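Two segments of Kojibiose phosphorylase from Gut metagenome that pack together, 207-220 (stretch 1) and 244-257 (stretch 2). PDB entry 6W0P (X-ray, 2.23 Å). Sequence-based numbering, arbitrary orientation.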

# COMPACT_ATOMS: atom_id res chain seq x y z
N THR A 207 3.23 -26.86 1.67
CA THR A 207 4.68 -26.69 1.94
C THR A 207 5.40 -28.03 1.96
O THR A 207 6.62 -28.03 2.18
CB THR A 207 4.87 -25.89 3.23
OG1 THR A 207 4.30 -26.62 4.32
CG2 THR A 207 4.24 -24.52 3.12
N ASN A 208 4.67 -29.13 1.76
CA ASN A 208 5.23 -30.51 1.64
C ASN A 208 5.83 -30.91 3.00
O ASN A 208 6.88 -31.58 3.02
CB ASN A 208 6.24 -30.62 0.49
CG ASN A 208 5.96 -31.82 -0.39
OD1 ASN A 208 4.95 -31.83 -1.09
ND2 ASN A 208 6.84 -32.81 -0.36
N GLN A 209 5.19 -30.51 4.09
CA GLN A 209 5.67 -30.82 5.46
C GLN A 209 4.72 -31.82 6.10
O GLN A 209 3.49 -31.68 5.93
CB GLN A 209 5.81 -29.56 6.29
CG GLN A 209 6.84 -28.60 5.72
CD GLN A 209 6.98 -27.40 6.61
OE1 GLN A 209 5.98 -26.86 7.10
NE2 GLN A 209 8.22 -26.99 6.85
N THR A 210 5.30 -32.77 6.83
CA THR A 210 4.58 -33.88 7.50
C THR A 210 4.95 -33.91 8.98
O THR A 210 6.07 -33.45 9.35
CB THR A 210 4.89 -35.23 6.84
OG1 THR A 210 6.25 -35.57 7.14
CG2 THR A 210 4.64 -35.20 5.35
N LEU A 211 4.04 -34.45 9.78
CA LEU A 211 4.20 -34.61 11.24
C LEU A 211 3.54 -35.93 11.65
O LEU A 211 2.42 -36.20 11.17
CB LEU A 211 3.52 -33.40 11.88
CG LEU A 211 3.42 -33.43 13.40
CD1 LEU A 211 3.40 -32.00 13.95
CD2 LEU A 211 2.20 -34.20 13.86
N THR A 212 4.18 -36.70 12.52
CA THR A 212 3.57 -37.87 13.20
C THR A 212 3.51 -37.57 14.70
O THR A 212 4.57 -37.25 15.28
CB THR A 212 4.31 -39.18 12.92
OG1 THR A 212 4.13 -39.47 11.54
CG2 THR A 212 3.79 -40.35 13.72
N SER A 213 2.31 -37.61 15.26
CA SER A 213 2.05 -37.45 16.70
C SER A 213 1.57 -38.78 17.26
O SER A 213 0.54 -39.29 16.75
CB SER A 213 1.03 -36.38 16.96
OG SER A 213 0.90 -36.18 18.36
N VAL A 214 2.29 -39.31 18.25
CA VAL A 214 1.96 -40.60 18.90
C VAL A 214 1.89 -40.41 20.42
O VAL A 214 2.75 -39.70 20.98
CB VAL A 214 2.96 -41.70 18.51
CG1 VAL A 214 2.84 -42.06 17.03
CG2 VAL A 214 4.39 -41.31 18.86
N MET A 215 0.91 -41.04 21.06
CA MET A 215 0.82 -41.07 22.53
C MET A 215 0.58 -42.49 23.03
O MET A 215 0.17 -43.36 22.25
CB MET A 215 -0.28 -40.15 23.04
CG MET A 215 -1.66 -40.56 22.64
SD MET A 215 -2.84 -39.55 23.53
CE MET A 215 -4.36 -39.93 22.68
N ARG A 216 0.89 -42.69 24.30
CA ARG A 216 0.59 -43.90 25.09
C ARG A 216 0.62 -43.48 26.55
O ARG A 216 1.14 -42.37 26.83
CB ARG A 216 1.64 -44.98 24.84
CG ARG A 216 2.97 -44.67 25.49
CD ARG A 216 4.04 -45.61 25.01
NE ARG A 216 4.02 -46.88 25.70
CZ ARG A 216 3.97 -48.07 25.10
NH1 ARG A 216 3.86 -48.15 23.78
NH2 ARG A 216 3.97 -49.17 25.83
N THR A 217 0.13 -44.34 27.45
CA THR A 217 -0.16 -43.98 28.87
C THR A 217 0.27 -45.16 29.74
O THR A 217 0.74 -46.16 29.16
CB THR A 217 -1.62 -43.55 29.06
OG1 THR A 217 -2.48 -44.69 29.09
CG2 THR A 217 -2.11 -42.61 27.97
N ASN A 218 0.17 -45.00 31.05
CA ASN A 218 0.46 -46.05 32.06
C ASN A 218 -0.88 -46.69 32.49
O ASN A 218 -1.02 -47.09 33.63
CB ASN A 218 1.29 -45.48 33.23
CG ASN A 218 0.59 -44.33 33.95
OD1 ASN A 218 -0.46 -43.88 33.50
ND2 ASN A 218 1.16 -43.83 35.04
N LEU A 219 -1.86 -46.77 31.61
CA LEU A 219 -3.16 -47.39 31.95
C LEU A 219 -3.83 -47.86 30.66
O LEU A 219 -3.99 -47.02 29.72
CB LEU A 219 -4.01 -46.38 32.72
CG LEU A 219 -5.33 -46.91 33.29
CD1 LEU A 219 -5.11 -47.96 34.38
CD2 LEU A 219 -6.19 -45.78 33.84
N LYS A 220 -4.19 -49.14 30.60
CA LYS A 220 -5.05 -49.70 29.52
C LYS A 220 -6.34 -48.87 29.45
O LYS A 220 -6.97 -48.66 30.50
CB LYS A 220 -5.37 -51.18 29.78
CG LYS A 220 -6.15 -51.87 28.67
CD LYS A 220 -5.38 -52.03 27.37
CE LYS A 220 -6.28 -52.38 26.20
NZ LYS A 220 -5.50 -52.72 24.99
N GLU A 244 -6.14 -40.73 45.43
CA GLU A 244 -5.75 -40.03 44.19
C GLU A 244 -5.60 -41.08 43.09
O GLU A 244 -4.99 -42.12 43.35
CB GLU A 244 -4.50 -39.21 44.44
CG GLU A 244 -4.01 -38.52 43.20
CD GLU A 244 -2.69 -37.82 43.45
OE1 GLU A 244 -1.69 -38.27 42.88
OE2 GLU A 244 -2.69 -36.84 44.22
N LYS A 245 -6.18 -40.82 41.92
CA LYS A 245 -6.04 -41.65 40.71
C LYS A 245 -5.30 -40.81 39.68
O LYS A 245 -5.81 -39.73 39.35
CB LYS A 245 -7.44 -42.08 40.23
CG LYS A 245 -7.47 -42.87 38.94
CD LYS A 245 -7.00 -44.30 39.13
CE LYS A 245 -6.84 -45.06 37.82
NZ LYS A 245 -5.67 -45.98 37.86
N THR A 246 -4.14 -41.25 39.22
CA THR A 246 -3.27 -40.49 38.29
C THR A 246 -3.11 -41.31 37.03
O THR A 246 -3.05 -42.50 37.16
CB THR A 246 -1.87 -40.15 38.86
OG1 THR A 246 -1.08 -41.34 38.93
CG2 THR A 246 -1.91 -39.55 40.24
N ILE A 247 -2.97 -40.65 35.89
CA ILE A 247 -2.53 -41.25 34.60
C ILE A 247 -1.43 -40.34 34.03
O ILE A 247 -1.53 -39.11 34.23
CB ILE A 247 -3.74 -41.42 33.66
CG1 ILE A 247 -3.36 -42.07 32.34
CG2 ILE A 247 -4.47 -40.11 33.44
CD1 ILE A 247 -4.57 -42.47 31.50
N THR A 248 -0.43 -40.92 33.37
CA THR A 248 0.63 -40.16 32.65
C THR A 248 0.48 -40.39 31.15
O THR A 248 0.44 -41.56 30.75
CB THR A 248 2.02 -40.57 33.15
OG1 THR A 248 1.97 -40.37 34.56
CG2 THR A 248 3.13 -39.78 32.50
N ARG A 249 0.37 -39.31 30.39
CA ARG A 249 0.42 -39.32 28.91
C ARG A 249 1.84 -38.96 28.43
O ARG A 249 2.32 -37.85 28.77
CB ARG A 249 -0.57 -38.31 28.33
CG ARG A 249 -0.82 -38.54 26.85
CD ARG A 249 -1.06 -37.26 26.09
NE ARG A 249 -2.18 -36.48 26.60
CZ ARG A 249 -3.23 -36.10 25.88
NH1 ARG A 249 -3.34 -36.47 24.62
NH2 ARG A 249 -4.16 -35.32 26.41
N TYR A 250 2.44 -39.86 27.64
CA TYR A 250 3.69 -39.64 26.88
C TYR A 250 3.32 -39.30 25.44
O TYR A 250 2.49 -40.03 24.83
CB TYR A 250 4.57 -40.89 26.94
CG TYR A 250 4.89 -41.32 28.35
CD1 TYR A 250 4.02 -42.14 29.04
CD2 TYR A 250 6.03 -40.88 29.01
CE1 TYR A 250 4.29 -42.54 30.34
CE2 TYR A 250 6.30 -41.26 30.32
CZ TYR A 250 5.43 -42.10 30.99
OH TYR A 250 5.65 -42.53 32.26
N VAL A 251 3.88 -38.21 24.92
CA VAL A 251 3.70 -37.77 23.50
C VAL A 251 5.07 -37.70 22.81
O VAL A 251 6.02 -37.27 23.45
CB VAL A 251 2.95 -36.43 23.45
CG1 VAL A 251 2.70 -35.96 22.03
CG2 VAL A 251 1.65 -36.49 24.23
N THR A 252 5.14 -38.15 21.56
CA THR A 252 6.28 -37.94 20.63
C THR A 252 5.73 -37.39 19.31
O THR A 252 4.75 -37.93 18.82
CB THR A 252 7.12 -39.21 20.48
OG1 THR A 252 7.71 -39.48 21.75
CG2 THR A 252 8.20 -39.06 19.43
N ASN A 253 6.29 -36.27 18.84
CA ASN A 253 5.93 -35.60 17.58
C ASN A 253 7.18 -35.63 16.71
O ASN A 253 8.24 -35.12 17.18
CB ASN A 253 5.39 -34.19 17.85
CG ASN A 253 4.10 -34.22 18.65
OD1 ASN A 253 3.11 -34.80 18.21
ND2 ASN A 253 4.09 -33.62 19.81
N ILE A 254 7.11 -36.28 15.54
CA ILE A 254 8.24 -36.34 14.57
C ILE A 254 7.81 -35.54 13.33
O ILE A 254 6.81 -35.92 12.69
CB ILE A 254 8.65 -37.78 14.22
CG1 ILE A 254 8.93 -38.62 15.47
CG2 ILE A 254 9.86 -37.75 13.30
CD1 ILE A 254 10.12 -38.14 16.29
N ILE A 255 8.57 -34.50 13.00
CA ILE A 255 8.25 -33.58 11.88
C ILE A 255 9.26 -33.82 10.76
O ILE A 255 10.39 -34.25 11.05
CB ILE A 255 8.25 -32.11 12.34
CG1 ILE A 255 9.65 -31.62 12.72
CG2 ILE A 255 7.27 -31.91 13.47
CD1 ILE A 255 9.72 -30.13 12.98
N ASP A 256 8.84 -33.58 9.52
CA ASP A 256 9.74 -33.49 8.34
C ASP A 256 9.49 -32.13 7.67
O ASP A 256 8.49 -32.00 6.93
CB ASP A 256 9.55 -34.66 7.38
CG ASP A 256 10.45 -34.55 6.16
OD1 ASP A 256 11.47 -33.84 6.24
OD2 ASP A 256 10.10 -35.16 5.13
N LYS A 257 10.36 -31.16 7.94
CA LYS A 257 10.24 -29.78 7.41
C LYS A 257 10.57 -29.76 5.90
O LYS A 257 10.15 -28.81 5.25
CB LYS A 257 11.13 -28.83 8.23
CG LYS A 257 10.69 -28.64 9.68
CD LYS A 257 11.43 -27.54 10.40
CE LYS A 257 12.80 -27.96 10.89
NZ LYS A 257 13.71 -26.80 11.03
O HOH W 1 0.37 -41.28 36.47
O HOH W 2 4.61 -44.13 34.68

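The strongest polar contacts between the stretches are backbone hydrogen bonds, and they come in reciprocal pairs. Thr-212 N donates to Ile-254 O at 2.7 Å, and Ile-254 N returns a bond to Thr-212 O, also at 2.7 Å, with N-H...O angles of 165° and 162°. Val-214 N to Thr-252 O and Thr-252 N to Val-214 O both measure 2.9 Å. Toward the start of stretch 1, Asp-256 N reaches Thr-210 O at 2.8 Å, while Thr-210 N to Asp-256 O is longer at 3.3 Å. The fourth pair joins Tyr-250 N to Arg-216 O at 2.9 Å and Arg-216 N to Tyr-250 O at 3.1 Å.

This two-residue repeat, together with an angle of 170° between the strand directions, defines an antiparallel ladder. At the hydrogen-bonded pairs the strands stand wider, with Thr-212 CA 5.1 Å from Ile-254 CA and Arg-216 CA 5.6 Å from Tyr-250 CA. At the intervening pairs they draw closer: Leu-211 CA lies 4.2 Å from Ile-255 CA, Ser-213 CA 4.4 Å from Asn-253 CA, and Met-215 CA 4.5 Å from Val-251 CA. At these narrow positions CA-H groups approach carbonyl oxygens already used by the ladder, as in Met-215 CA to Tyr-250 O at 3.0 Å and Asn-253 CA to Thr-212 O at 3.1 Å.

Side chains extend the bonding at both ends. Gln-209 NE2 donates to Lys-257 O at 3.1 Å with an angle of 163°. At the other end, the Asn-218 carboxamide stands in for a backbone carbonyl: its OD1 accepts from Thr-248 N at 3.0 Å and 173°, whereas the Asn-218 N to Thr-248 O bond is weak at 3.5 Å and 135°. The amide ND2 of Asn-218 also donates to a water at 3.0 Å, and that water hydrogen-bonds to Thr-246 OG1 at 2.9 Å and Thr-248 OG1 at 2.7 Å, bridging the stretches.

Within the ladder, Ser-213 OG donates to Asn-253 OD1 at 2.6 Å, although that oxygen is crowded in the model and its position is less certain. Ser-213 and Asn-253 share a face with Leu-211, Met-215, Ile-255, Val-251 and Arg-249. Here Leu-211 CD1 meets Ile-255 CG2 at 3.9 Å, and Met-215 CB lies 4.3 Å from Val-251 CG2. Farther along its side chain, Met-215 SD approaches Arg-249 NH1 obliquely at 3.3 Å.

The opposite face carries Thr-210, Thr-212, Val-214 and Arg-216 alongside Asp-256, Ile-254, Thr-252 and Tyr-250; Val-214 CG2 packs 3.8 Å from Thr-252 CB. Beyond the ladder, Leu-219 CB contacts Ile-247 CD1 at 4.1 Å, adding apolar packing. Altogether the contact buries 1055 Å², summed over both stretches.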